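Long-range contacts in NAD nucleotidase (Haemophilus influenzae, PDB 3ZTV), which hydrolyses NAD to adenosine and nicotinamide riboside in the periplasm, combining pyrophosphatase and zinc-dependent 5'-nucleotidase activity: residues N372-K377 against G461-F466; E383-T388 against Q407-V412; E451-F456 against A465-A470. All coordinates share one frame; numbering follows the deposited sequence.

How the interactions relate
All three contacts lie within the C-terminal 5'-nucleotidase domain, their centres about 8 to 10 Å apart. Along the chain, interaction 1 spans the widest loop, and interaction 2 falls between its two segments; interaction 3 follows interaction 2 and shares Ala-465 and Phe-466 with interaction 1. Strands 404-408 and 467-470 are antiparallel neighbours in one sheet, which ties interaction 2 to interaction 3. Past the end of strand 404-408, Gly-464 O and Phe-466 O probably accept hydrogen bonds from Gly-410 N and Ala-409 N, joining interactions 1 and 2. Both of these reach the bound adenosine, while interaction 3 packs helix 443-460 against the end of the 461-466 loop and the start of strand 467-470.

Interaction 1: N372-K377 against G461-F466; sequences NRIPNK and GSTGAF. With ADN (adenosine), chain D.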
ATOM      1  N   ASN A 372      25.752 -38.254  23.538  1.00 16.84           N
ATOM      2  CA  ASN A 372      26.135 -37.888  22.176  1.00 15.82           C
ATOM      3  C   ASN A 372      26.123 -36.390  21.891  1.00 14.65           C
ATOM      4  O   ASN A 372      26.182 -35.983  20.734  1.00 15.01           O
ATOM      5  CB  ASN A 372      25.259 -38.623  21.159  1.00 16.11           C
ATOM      6  CG  ASN A 372      25.432 -40.128  21.225  1.00 17.61           C
ATOM      7  OD1 ASN A 372      26.451 -40.667  20.789  1.00 18.34           O
ATOM      8  ND2 ASN A 372      24.430 -40.818  21.764  1.00 17.63           N
ATOM      9  N   ARG A 373      26.072 -35.577  22.941  1.00 12.86           N
ATOM     10  CA  ARG A 373      25.948 -34.130  22.769  1.00 14.29           C
ATOM     11  C   ARG A 373      27.088 -33.517  21.966  1.00 14.59           C
ATOM     12  O   ARG A 373      26.858 -32.639  21.132  1.00 12.98           O
ATOM     13  CB  ARG A 373      25.824 -33.428  24.119  1.00 15.07           C
ATOM     14  CG  ARG A 373      24.465 -33.597  24.767  1.00 14.85           C
ATOM     15  CD  ARG A 373      24.474 -33.060  26.184  1.00 14.33           C
ATOM     16  NE  ARG A 373      23.149 -33.102  26.794  1.00 14.96           N
ATOM     17  CZ  ARG A 373      22.899 -32.704  28.036  1.00 18.68           C
ATOM     18  NH1 ARG A 373      23.883 -32.231  28.788  1.00 17.65           N
ATOM     19  NH2 ARG A 373      21.667 -32.773  28.525  1.00 18.60           N
ATOM     20  N   ILE A 374      28.310 -33.977  22.222  1.00 14.14           N
ATOM     21  CA  ILE A 374      29.495 -33.442  21.555  1.00 14.82           C
ATOM     22  C   ILE A 374      30.181 -34.540  20.746  1.00 15.55           C
ATOM     23  O   ILE A 374      30.462 -35.618  21.274  1.00 17.07           O
ATOM     24  CB  ILE A 374      30.486 -32.857  22.569  1.00 16.08           C
ATOM     25  CG1 ILE A 374      29.804 -31.774  23.412  1.00 17.10           C
ATOM     26  CG2 ILE A 374      31.707 -32.296  21.858  1.00 17.41           C
ATOM     27  CD1 ILE A 374      30.657 -31.244  24.540  1.00 19.21           C
ATOM     28  N   PRO A 375      30.451 -34.278  19.458  1.00 15.32           N
ATOM     29  CA  PRO A 375      31.064 -35.318  18.625  1.00 15.37           C
ATOM     30  C   PRO A 375      32.481 -35.629  19.077  1.00 16.87           C
ATOM     31  O   PRO A 375      33.164 -34.745  19.597  1.00 16.37           O
ATOM     32  CB  PRO A 375      31.100 -34.683  17.230  1.00 15.44           C
ATOM     33  CG  PRO A 375      30.126 -33.537  17.289  1.00 14.85           C
ATOM     34  CD  PRO A 375      30.181 -33.046  18.696  1.00 14.10           C
ATOM     35  N   ASN A 376      32.902 -36.878  18.883  1.00 15.78           N
ATOM     36  CA  ASN A 376      34.288 -37.286  19.118  1.00 16.74           C
ATOM     37  C   ASN A 376      34.761 -37.175  20.568  1.00 20.99           C
ATOM     38  O   ASN A 376      35.960 -37.071  20.832  1.00 24.33           O
ATOM     39  CB  ASN A 376      35.234 -36.532  18.177  1.00 18.40           C
ATOM     40  CG  ASN A 376      35.102 -36.989  16.737  1.00 18.66           C
ATOM     41  OD1 ASN A 376      35.061 -38.190  16.459  1.00 18.97           O
ATOM     42  ND2 ASN A 376      35.017 -36.036  15.814  1.00 18.98           N
ATOM     43  N   LYS A 377      33.819 -37.200  21.504  1.00 21.19           N
ATOM     44  CA  LYS A 377      34.160 -37.275  22.919  1.00 23.24           C
ATOM     45  C   LYS A 377      33.952 -38.699  23.428  1.00 23.26           C
ATOM     46  O   LYS A 377      33.218 -39.478  22.824  1.00 24.41           O
ATOM     47  CB  LYS A 377      33.312 -36.299  23.736  1.00 23.93           C
ATOM     48  CG  LYS A 377      33.738 -34.844  23.609  1.00 25.00           C
ATOM     49  CD  LYS A 377      35.196 -34.665  24.007  1.00 25.78           C
ATOM     50  CE  LYS A 377      35.601 -33.199  24.026  1.00 27.77           C
ATOM     51  NZ  LYS A 377      35.649 -32.642  25.409  1.00 28.79           N
ATOM     52  N   GLY A 461      29.571 -24.098  30.855  1.00 19.62           N
ATOM     53  CA  GLY A 461      28.310 -24.655  31.311  1.00 18.85           C
ATOM     54  C   GLY A 461      27.955 -26.049  30.828  1.00 19.12           C
ATOM     55  O   GLY A 461      28.815 -26.918  30.709  1.00 21.43           O
ATOM     56  N   SER A 462      26.671 -26.251  30.554  1.00 17.80           N
ATOM     57  CA  SER A 462      26.124 -27.554  30.190  1.00 20.01           C
ATOM     58  C   SER A 462      26.485 -27.974  28.769  1.00 14.75           C
ATOM     59  O   SER A 462      26.403 -27.175  27.838  1.00 15.41           O
ATOM     60  CB  SER A 462      24.599 -27.533  30.350  1.00 18.00           C
ATOM     61  OG  SER A 462      23.983 -28.647  29.724  1.00 19.37           O
ATOM     62  N   THR A 463      26.858 -29.241  28.606  1.00 13.93           N
ATOM     63  CA  THR A 463      27.167 -29.780  27.285  1.00 13.67           C
ATOM     64  C   THR A 463      25.946 -29.731  26.375  1.00 14.44           C
ATOM     65  O   THR A 463      26.071 -29.840  25.154  1.00 13.57           O
ATOM     66  CB  THR A 463      27.664 -31.233  27.369  1.00 14.64           C
ATOM     67  OG1 THR A 463      26.717 -32.015  28.107  1.00 14.42           O
ATOM     68  CG2 THR A 463      29.022 -31.297  28.054  1.00 17.93           C
ATOM     69  N   GLY A 464      24.768 -29.564  26.966  1.00 14.34           N
ATOM     70  CA  GLY A 464      23.536 -29.501  26.197  1.00 13.19           C
ATOM     71  C   GLY A 464      23.441 -28.293  25.278  1.00 11.70           C
ATOM     72  O   GLY A 464      22.553 -28.228  24.427  1.00 12.29           O
ATOM     73  N   ALA A 465      24.347 -27.333  25.446  1.00 11.34           N
ATOM     74  CA  ALA A 465      24.361 -26.145  24.591  1.00 11.24           C
ATOM     75  C   ALA A 465      24.921 -26.412  23.192  1.00 12.01           C
ATOM     76  O   ALA A 465      24.755 -25.591  22.290  1.00 11.62           O
ATOM     77  CB  ALA A 465      25.144 -25.021  25.257  1.00 11.38           C
ATOM     78  N   PHE A 466      25.593 -27.541  23.001  1.00 11.50           N
ATOM     79  CA  PHE A 466      26.313 -27.752  21.749  1.00 11.16           C
ATOM     80  C   PHE A 466      25.364 -27.675  20.551  1.00  8.97           C
ATOM     81  O   PHE A 466      24.350 -28.367  20.523  1.00 10.61           O
ATOM     82  CB  PHE A 466      27.080 -29.074  21.761  1.00 11.13           C
ATOM     83  CG  PHE A 466      28.171 -29.125  20.738  1.00 12.50           C
ATOM     84  CD1 PHE A 466      27.899 -29.502  19.433  1.00 12.27           C
ATOM     85  CD2 PHE A 466      29.467 -28.759  21.078  1.00 11.90           C
ATOM     86  CE1 PHE A 466      28.903 -29.529  18.480  1.00 13.86           C
ATOM     87  CE2 PHE A 466      30.475 -28.781  20.128  1.00 13.92           C
ATOM     88  CZ  PHE A 466      30.187 -29.170  18.826  1.00 13.32           C
TER
HETATM   89  O5' ADN D1600      19.385 -30.322  31.888  1.00 29.03           O
HETATM   90  C5' ADN D1600      19.529 -28.957  31.488  1.00 21.36           C
HETATM   91  C4' ADN D1600      19.810 -28.912  29.991  1.00 18.48           C
HETATM   92  O4' ADN D1600      18.658 -29.340  29.260  1.00 17.36           O
HETATM   93  C3' ADN D1600      20.131 -27.518  29.490  1.00 16.87           C
HETATM   94  O3' ADN D1600      21.536 -27.255  29.547  1.00 20.38           O
HETATM   95  C2' ADN D1600      19.629 -27.544  28.059  1.00 14.93           C
HETATM   96  O2' ADN D1600      20.640 -28.032  27.169  1.00 16.73           O
HETATM   97  C1' ADN D1600      18.492 -28.547  28.084  1.00 16.23           C
HETATM   98  N9  ADN D1600      17.202 -27.826  28.157  1.00 13.80           N
HETATM   99  C8  ADN D1600      16.520 -27.475  29.266  1.00 15.51           C
HETATM  100  N7  ADN D1600      15.370 -26.823  28.939  1.00 15.58           N
HETATM  101  C5  ADN D1600      15.314 -26.747  27.590  1.00 13.72           C
HETATM  102  C6  ADN D1600      14.389 -26.204  26.570  1.00 14.88           C
HETATM  103  N6  ADN D1600      13.242 -25.570  26.904  1.00 14.66           N
HETATM  104  N1  ADN D1600      14.727 -26.356  25.274  1.00 12.85           N
HETATM  105  C2  ADN D1600      15.857 -26.979  24.894  1.00 13.68           C
HETATM  106  N3  ADN D1600      16.740 -27.496  25.761  1.00 13.23           N
HETATM  107  C4  ADN D1600      16.521 -27.416  27.092  1.00 14.45           C
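Arg-373 reaches across to the 461-466 loop and meets Thr-463 and Gly-464 along most of its length. Its CB lies 3.7 Å from Thr-463 O, and the chain then runs extended from CG to NE, passing CD within 3.1 Å of Thr-463 OG1. The guanidinium settles with one face over Gly-464 CA, offset toward the rim. At the tip, NH1 donates to Thr-463 OG1 at 2.9 Å, almost straight at 168° and within the guanidinium plane. With chi1 53°, Thr-463 OG1 sits between the backbone N and the carbonyl carbon, on the side facing Arg-373.

Ser-462, next along, does two jobs: OG accepts from Gly-464 N in an ST turn and donates to adenosine O3' at 2.8 Å. Arg-373, a probable substrate-binding residue, is therefore held beside the loop that hydrogen-bonds the ribose O3'. Gly-464 O comes 3.3 Å from adenosine O2'.

Farther back, the contact turns apolar. The side chains of Ile-374 and Phe-466 cross at about a right angle, with Ile-374 CG1 3.8 Å from Phe-466 CD2, while Pro-375 CD makes an off-centre CH-pi contact, 4.2 Å from the ring centroid.

Phe-466 also meets Phe-569 of strand 567-570 edge-to-face, and Met-454 and Ala-457 of helix 443-460 touch it; the contact thus fills the join between that helix and strand.

Interaction 2: E383-T388 against Q407-V412; sequences EGSIAT and QNAGGV. With ADN (adenosine), chain D.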
ATOM      1  N   GLU A 383      29.982 -38.423  14.826  1.00 15.95           N
ATOM      2  CA  GLU A 383      29.023 -37.435  14.326  1.00 17.02           C
ATOM      3  C   GLU A 383      28.312 -36.677  15.448  1.00 15.93           C
ATOM      4  O   GLU A 383      27.675 -35.649  15.204  1.00 15.88           O
ATOM      5  CB  GLU A 383      27.987 -38.102  13.422  1.00 17.94           C
ATOM      6  CG  GLU A 383      28.561 -38.694  12.143  1.00 16.46           C
ATOM      7  CD  GLU A 383      28.876 -37.645  11.096  1.00 20.90           C
ATOM      8  OE1 GLU A 383      28.327 -36.525  11.177  1.00 19.98           O
ATOM      9  OE2 GLU A 383      29.675 -37.940  10.180  1.00 26.10           O
ATOM     10  N   GLY A 384      28.417 -37.177  16.672  1.00 14.86           N
ATOM     11  CA  GLY A 384      27.731 -36.563  17.791  1.00 14.16           C
ATOM     12  C   GLY A 384      26.233 -36.753  17.683  1.00 13.71           C
ATOM     13  O   GLY A 384      25.753 -37.825  17.314  1.00 13.95           O
ATOM     14  N   SER A 385      25.490 -35.689  17.974  1.00 14.70           N
ATOM     15  CA  SER A 385      24.044 -35.789  18.092  1.00 12.94           C
ATOM     16  C   SER A 385      23.317 -35.630  16.754  1.00 11.10           C
ATOM     17  O   SER A 385      22.772 -34.563  16.453  1.00 12.59           O
ATOM     18  CB  SER A 385      23.524 -34.756  19.095  1.00 12.79           C
ATOM     19  OG  SER A 385      22.189 -35.055  19.457  1.00 12.06           O
ATOM     20  N   ILE A 386      23.298 -36.692  15.956  1.00 11.60           N
ATOM     21  CA  ILE A 386      22.581 -36.679  14.686  1.00 12.44           C
ATOM     22  C   ILE A 386      21.093 -36.411  14.921  1.00 12.35           C
ATOM     23  O   ILE A 386      20.430 -35.766  14.105  1.00 11.28           O
ATOM     24  CB  ILE A 386      22.771 -38.003  13.901  1.00 12.89           C
ATOM     25  CG1 ILE A 386      24.255 -38.222  13.578  1.00 13.75           C
ATOM     26  CG2 ILE A 386      21.963 -37.977  12.615  1.00 13.36           C
ATOM     27  CD1 ILE A 386      24.552 -39.547  12.880  1.00 16.73           C
ATOM     28  N   ALA A 387      20.575 -36.890  16.047  1.00 11.69           N
ATOM     29  CA  ALA A 387      19.181 -36.636  16.400  1.00 12.51           C
ATOM     30  C   ALA A 387      18.888 -35.137  16.504  1.00 11.58           C
ATOM     31  O   ALA A 387      17.799 -34.695  16.143  1.00 11.31           O
ATOM     32  CB  ALA A 387      18.799 -37.366  17.689  1.00 11.64           C
ATOM     33  N   THR A 388      19.860 -34.358  16.971  1.00  9.60           N
ATOM     34  CA  THR A 388      19.690 -32.906  17.036  1.00 11.33           C
ATOM     35  C   THR A 388      19.628 -32.286  15.638  1.00 10.24           C
ATOM     36  O   THR A 388      18.820 -31.385  15.387  1.00  9.90           O
ATOM     37  CB  THR A 388      20.787 -32.236  17.880  1.00  9.16           C
ATOM     38  OG1 THR A 388      20.761 -32.784  19.203  1.00 11.07           O
ATOM     39  CG2 THR A 388      20.555 -30.734  17.959  1.00 10.23           C
ATOM     40  N   GLN A 407      19.705 -25.807  16.623  1.00  8.82           N
ATOM     41  CA  GLN A 407      19.093 -26.490  17.771  1.00  9.23           C
ATOM     42  C   GLN A 407      20.194 -26.929  18.733  1.00 10.16           C
ATOM     43  O   GLN A 407      21.258 -27.385  18.308  1.00 10.17           O
ATOM     44  CB  GLN A 407      18.268 -27.703  17.300  1.00 10.29           C
ATOM     45  CG  GLN A 407      17.669 -28.574  18.416  1.00 10.05           C
ATOM     46  CD  GLN A 407      16.501 -27.920  19.149  1.00 11.12           C
ATOM     47  OE1 GLN A 407      16.085 -26.814  18.830  1.00 12.19           O
ATOM     48  NE2 GLN A 407      15.969 -28.622  20.141  1.00 16.20           N
ATOM     49  N   ASN A 408      19.949 -26.786  20.032  1.00  9.95           N
ATOM     50  CA  ASN A 408      20.908 -27.226  21.048  1.00 10.42           C
ATOM     51  C   ASN A 408      20.749 -28.717  21.367  1.00  9.20           C
ATOM     52  O   ASN A 408      19.630 -29.219  21.475  1.00 10.20           O
ATOM     53  CB  ASN A 408      20.763 -26.391  22.328  1.00 10.54           C
ATOM     54  CG  ASN A 408      19.411 -26.571  22.995  1.00 10.53           C
ATOM     55  OD1 ASN A 408      18.366 -26.346  22.385  1.00 10.67           O
ATOM     56  ND2 ASN A 408      19.430 -26.997  24.254  1.00 12.57           N
ATOM     57  N   ALA A 409      21.873 -29.416  21.526  1.00 10.42           N
ATOM     58  CA  ALA A 409      21.881 -30.866  21.748  1.00 10.95           C
ATOM     59  C   ALA A 409      21.114 -31.307  22.999  1.00 10.65           C
ATOM     60  O   ALA A 409      20.599 -32.420  23.053  1.00 12.14           O
ATOM     61  CB  ALA A 409      23.321 -31.391  21.795  1.00 12.50           C
ATOM     62  N   GLY A 410      21.045 -30.439  24.000  1.00 10.76           N
ATOM     63  CA  GLY A 410      20.335 -30.757  25.226  1.00 12.19           C
ATOM     64  C   GLY A 410      18.830 -30.815  25.044  1.00 14.60           C
ATOM     65  O   GLY A 410      18.102 -31.245  25.942  1.00 14.99           O
ATOM     66  N   GLY A 411      18.356 -30.378  23.881  1.00 13.25           N
ATOM     67  CA  GLY A 411      16.935 -30.376  23.592  1.00 12.79           C
ATOM     68  C   GLY A 411      16.452 -31.716  23.073  1.00 14.08           C
ATOM     69  O   GLY A 411      15.271 -31.885  22.767  1.00 16.01           O
ATOM     70  N   VAL A 412      17.375 -32.670  22.960  1.00 13.03           N
ATOM     71  CA  VAL A 412      17.052 -34.021  22.509  1.00 18.63           C
ATOM     72  C   VAL A 412      17.579 -35.034  23.535  1.00 17.34           C
ATOM     73  O   VAL A 412      18.785 -35.121  23.776  1.00 19.71           O
ATOM     74  CB  VAL A 412      17.608 -34.292  21.086  1.00 21.44           C
ATOM     75  CG1 VAL A 412      17.383 -33.074  20.196  1.00 20.32           C
ATOM     76  CG2 VAL A 412      19.086 -34.638  21.130  1.00 20.07           C
TER
HETATM   77  O5' ADN D1600      19.385 -30.322  31.888  1.00 29.03           O
HETATM   78  C5' ADN D1600      19.529 -28.957  31.488  1.00 21.36           C
HETATM   79  C4' ADN D1600      19.810 -28.912  29.991  1.00 18.48           C
HETATM   80  O4' ADN D1600      18.658 -29.340  29.260  1.00 17.36           O
HETATM   81  C3' ADN D1600      20.131 -27.518  29.490  1.00 16.87           C
HETATM   82  O3' ADN D1600      21.536 -27.255  29.547  1.00 20.38           O
HETATM   83  C2' ADN D1600      19.629 -27.544  28.059  1.00 14.93           C
HETATM   84  O2' ADN D1600      20.640 -28.032  27.169  1.00 16.73           O
HETATM   85  C1' ADN D1600      18.492 -28.547  28.084  1.00 16.23           C
HETATM   86  N9  ADN D1600      17.202 -27.826  28.157  1.00 13.80           N
HETATM   87  C8  ADN D1600      16.520 -27.475  29.266  1.00 15.51           C
HETATM   88  N7  ADN D1600      15.370 -26.823  28.939  1.00 15.58           N
HETATM   89  C5  ADN D1600      15.314 -26.747  27.590  1.00 13.72           C
HETATM   90  C6  ADN D1600      14.389 -26.204  26.570  1.00 14.88           C
HETATM   91  N6  ADN D1600      13.242 -25.570  26.904  1.00 14.66           N
HETATM   92  N1  ADN D1600      14.727 -26.356  25.274  1.00 12.85           N
HETATM   93  C2  ADN D1600      15.857 -26.979  24.894  1.00 13.68           C
HETATM   94  N3  ADN D1600      16.740 -27.496  25.761  1.00 13.23           N
HETATM   95  C4  ADN D1600      16.521 -27.416  27.092  1.00 14.45           C
HETATM   96  O   HOH W   1      22.096 -34.892  22.107  1.00 13.45           O
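This is a buried helix-start to strand-end contact, in which Thr-388 and Ser-385 at the beginning of helix 386-396 pack against Gln-407, Ala-409 and Val-412, where strand 404-408 gives way to a short 3-10 turn. The turn carries part of the adenosine pocket, so the helix backs it from the side away from the ligand.

Thr-388 carries most of the contact. Its two branches divide the work: CG2, anti to the backbone N, reaches the strand, 3.4 Å from Gln-407 O and 3.6 Å from Gln-407 CG, whereas OG1 turns to Ala-409 and Val-412. The side chain crosses that of Val-412 at about a right angle, Thr-388 OG1 lying 3.2 Å from Val-412 CG2. That valine methyl also touches Ser-385 OG, and Ala-387 CB packs more loosely against it.

Ser-385 occupies the N-cap position of the helix. Its OG accepts a hydrogen bond from Thr-388 OG1 at 2.7 Å and donates to a water at 2.7 Å, which in turn donates to Ala-409 O.

On the ligand side, Asn-408 ND2 donates to adenosine N3 at 3.1 Å in an essentially straight bond (179°), with a weak one to O2'. Asn-514 ND2 donates to Asn-408 OD1, and so helps to set which end of the amide faces the base. Gly-410 and Gly-411 bring bare CA atoms up to the nucleoside.

Both hydroxyl protons, of Thr-388 and of Ser-385, are thus committed in one direction, giving a polar, water-mediated link between helix and pocket turn. The direct contacts are van der Waals ones, in which the two hydroxyl oxygens lie against the Val-412 methyl and Thr-388 CG2 against the Gln-407 chain.

Interaction 3: E451-F456 against A465-A470; sequences EDAMQF and AFPYGA
A helix-on-sheet packing in the C-terminal domain brings Ala-453, Met-454 and Phe-456 of helix 443-460 against Ala-465, Phe-466 and Pro-467, where the chain, having left that helix, comes back as strand 467-470, an outermost strand of the domain's mixed sheet as counted within this chain. The contact is apolar side-chain packing with a backbone carbonyl from each side drawn in.

The backbones run close here, with CA atoms 5.5 Å apart at Ala-453 and Ala-465 and 5.4 Å at Met-454 and Phe-466. Ala-453 CB points at the strand, touching Ala-465 O at 3.5 Å and Pro-467 CG at 3.8 Å. That carbonyl oxygen is also hydrogen-bonded to Tyr-524 OH, so it is buried with a polar partner.

Met-454 lies next to it. CG stands anti to the carbonyl carbon (chi1 -73°), 4.0 Å from both Phe-466 CE2 and Pro-467 CD, and the side chain as a whole crosses Pro-467 at about a right angle. The sulfur makes an oblique Met-aromatic contact, with SD 5.2 Å from the centroid of the Phe-466 ring. Pro-467 CD lies over one face of that same ring, toward its rim. Tyr-474 and Ala-476 of strand 472-477 also touch Met-454, so the side chain sits between the helix and a second sheet.

Three residues on from Ala-453, nearly one turn, Phe-456 closes the row on the side nearer the adenosine. Its CG is anti to the backbone N, and the ring turns its edge to Ala-465, whose CB lies near the ring plane, 3.7 Å from Phe-456 CD2.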
ATOM      1  N   GLU A 451      29.864 -19.799  18.129  1.00 10.80           N
ATOM      2  CA  GLU A 451      31.004 -19.690  19.036  1.00 11.48           C
ATOM      3  C   GLU A 451      30.529 -19.648  20.495  1.00 11.54           C
ATOM      4  O   GLU A 451      31.096 -20.314  21.371  1.00 12.09           O
ATOM      5  CB  GLU A 451      31.854 -18.458  18.703  1.00 12.20           C
ATOM      6  CG  GLU A 451      32.525 -18.472  17.320  1.00 13.53           C
ATOM      7  CD  GLU A 451      33.830 -19.271  17.267  1.00 11.98           C
ATOM      8  OE1 GLU A 451      34.299 -19.755  18.321  1.00 14.73           O
ATOM      9  OE2 GLU A 451      34.396 -19.388  16.153  1.00 13.49           O
ATOM     10  N   ASP A 452      29.487 -18.861  20.753  1.00 11.26           N
ATOM     11  CA  ASP A 452      28.922 -18.757  22.099  1.00 12.50           C
ATOM     12  C   ASP A 452      28.482 -20.124  22.614  1.00 11.00           C
ATOM     13  O   ASP A 452      28.808 -20.520  23.741  1.00 11.38           O
ATOM     14  CB  ASP A 452      27.701 -17.826  22.112  1.00 15.05           C
ATOM     15  CG  ASP A 452      28.029 -16.388  21.725  1.00 14.17           C
ATOM     16  OD1 ASP A 452      29.193 -15.954  21.851  1.00 14.94           O
ATOM     17  OD2 ASP A 452      27.093 -15.671  21.306  1.00 15.30           O
ATOM     18  N   ALA A 453      27.724 -20.838  21.788  1.00 11.19           N
ATOM     19  CA  ALA A 453      27.163 -22.118  22.198  1.00 13.16           C
ATOM     20  C   ALA A 453      28.251 -23.148  22.492  1.00 11.97           C
ATOM     21  O   ALA A 453      28.185 -23.858  23.499  1.00 11.84           O
ATOM     22  CB  ALA A 453      26.197 -22.628  21.152  1.00 12.47           C
ATOM     23  N   MET A 454      29.254 -23.226  21.621  1.00 11.39           N
ATOM     24  CA  MET A 454      30.382 -24.135  21.839  1.00 12.03           C
ATOM     25  C   MET A 454      31.159 -23.799  23.111  1.00 12.00           C
ATOM     26  O   MET A 454      31.572 -24.700  23.853  1.00 12.25           O
ATOM     27  CB  MET A 454      31.322 -24.151  20.628  1.00 12.64           C
ATOM     28  CG  MET A 454      30.748 -24.880  19.429  1.00 11.69           C
ATOM     29  SD  MET A 454      31.963 -25.126  18.112  1.00 12.81           S
ATOM     30  CE  MET A 454      32.124 -23.448  17.492  1.00 14.22           C
ATOM     31  N   GLN A 455      31.361 -22.511  23.366  1.00 11.13           N
ATOM     32  CA  GLN A 455      32.055 -22.085  24.580  1.00 13.68           C
ATOM     33  C   GLN A 455      31.327 -22.542  25.850  1.00 14.31           C
ATOM     34  O   GLN A 455      31.956 -23.006  26.807  1.00 14.52           O
ATOM     35  CB  GLN A 455      32.250 -20.567  24.583  1.00 13.54           C
ATOM     36  CG  GLN A 455      32.788 -19.996  25.895  1.00 16.63           C
ATOM     37  CD  GLN A 455      34.219 -20.419  26.200  1.00 17.22           C
ATOM     38  OE1 GLN A 455      34.941 -20.904  25.329  1.00 18.67           O
ATOM     39  NE2 GLN A 455      34.636 -20.229  27.450  1.00 17.95           N
ATOM     40  N   PHE A 456      30.004 -22.410  25.864  1.00 13.37           N
ATOM     41  CA  PHE A 456      29.204 -22.842  27.010  1.00 14.09           C
ATOM     42  C   PHE A 456      29.261 -24.364  27.145  1.00 14.75           C
ATOM     43  O   PHE A 456      29.433 -24.892  28.241  1.00 14.42           O
ATOM     44  CB  PHE A 456      27.752 -22.362  26.864  1.00 13.33           C
ATOM     45  CG  PHE A 456      26.963 -22.372  28.153  1.00 15.49           C
ATOM     46  CD1 PHE A 456      27.097 -21.344  29.070  1.00 17.42           C
ATOM     47  CD2 PHE A 456      26.063 -23.388  28.426  1.00 16.88           C
ATOM     48  CE1 PHE A 456      26.363 -21.341  30.246  1.00 19.11           C
ATOM     49  CE2 PHE A 456      25.328 -23.389  29.601  1.00 17.07           C
ATOM     50  CZ  PHE A 456      25.481 -22.362  30.507  1.00 18.89           C
ATOM     51  N   ALA A 465      24.347 -27.333  25.446  1.00 11.34           N
ATOM     52  CA  ALA A 465      24.361 -26.145  24.591  1.00 11.24           C
ATOM     53  C   ALA A 465      24.921 -26.412  23.192  1.00 12.01           C
ATOM     54  O   ALA A 465      24.755 -25.591  22.290  1.00 11.62           O
ATOM     55  CB  ALA A 465      25.144 -25.021  25.257  1.00 11.38           C
ATOM     56  N   PHE A 466      25.593 -27.541  23.001  1.00 11.50           N
ATOM     57  CA  PHE A 466      26.313 -27.752  21.749  1.00 11.16           C
ATOM     58  C   PHE A 466      25.364 -27.675  20.551  1.00  8.97           C
ATOM     59  O   PHE A 466      24.350 -28.367  20.523  1.00 10.61           O
ATOM     60  CB  PHE A 466      27.080 -29.074  21.761  1.00 11.13           C
ATOM     61  CG  PHE A 466      28.171 -29.125  20.738  1.00 12.50           C
ATOM     62  CD1 PHE A 466      27.899 -29.502  19.433  1.00 12.27           C
ATOM     63  CD2 PHE A 466      29.467 -28.759  21.078  1.00 11.90           C
ATOM     64  CE1 PHE A 466      28.903 -29.529  18.480  1.00 13.86           C
ATOM     65  CE2 PHE A 466      30.475 -28.781  20.128  1.00 13.92           C
ATOM     66  CZ  PHE A 466      30.187 -29.170  18.826  1.00 13.32           C
ATOM     67  N   PRO A 467      25.694 -26.833  19.548  1.00 10.27           N
ATOM     68  CA  PRO A 467      24.756 -26.524  18.463  1.00  9.52           C
ATOM     69  C   PRO A 467      24.878 -27.414  17.228  1.00 10.38           C
ATOM     70  O   PRO A 467      25.985 -27.755  16.802  1.00 11.20           O
ATOM     71  CB  PRO A 467      25.140 -25.092  18.093  1.00  9.64           C
ATOM     72  CG  PRO A 467      26.628 -25.074  18.281  1.00 10.94           C
ATOM     73  CD  PRO A 467      26.892 -25.973  19.486  1.00  9.51           C
ATOM     74  N   TYR A 468      23.734 -27.775  16.664  1.00  8.77           N
ATOM     75  CA  TYR A 468      23.666 -28.476  15.385  1.00 10.22           C
ATOM     76  C   TYR A 468      22.621 -27.763  14.546  1.00 11.21           C
ATOM     77  O   TYR A 468      21.645 -27.235  15.086  1.00 11.14           O
ATOM     78  CB  TYR A 468      23.251 -29.938  15.568  1.00 11.09           C
ATOM     79  CG  TYR A 468      24.230 -30.791  16.349  1.00 11.00           C
ATOM     80  CD1 TYR A 468      24.285 -30.733  17.738  1.00 11.10           C
ATOM     81  CD2 TYR A 468      25.093 -31.665  15.695  1.00 11.59           C
ATOM     82  CE1 TYR A 468      25.176 -31.520  18.454  1.00 10.74           C
ATOM     83  CE2 TYR A 468      25.990 -32.454  16.408  1.00 12.57           C
ATOM     84  CZ  TYR A 468      26.026 -32.377  17.785  1.00 12.19           C
ATOM     85  OH  TYR A 468      26.907 -33.159  18.511  1.00 11.87           O
ATOM     86  N   GLY A 469      22.811 -27.744  13.232  1.00  9.83           N
ATOM     87  CA  GLY A 469      21.936 -26.988  12.354  1.00  9.68           C
ATOM     88  C   GLY A 469      21.414 -27.719  11.129  1.00 10.65           C
ATOM     89  O   GLY A 469      21.878 -28.807  10.766  1.00 10.56           O
ATOM     90  N   ALA A 470      20.415 -27.097  10.511  1.00  9.71           N
ATOM     91  CA  ALA A 470      19.878 -27.531   9.233  1.00  9.93           C
ATOM     92  C   ALA A 470      19.989 -26.351   8.276  1.00  9.55           C
ATOM     93  O   ALA A 470      19.675 -25.225   8.648  1.00  9.82           O
ATOM     94  CB  ALA A 470      18.427 -27.957   9.380  1.00 11.56           C
TER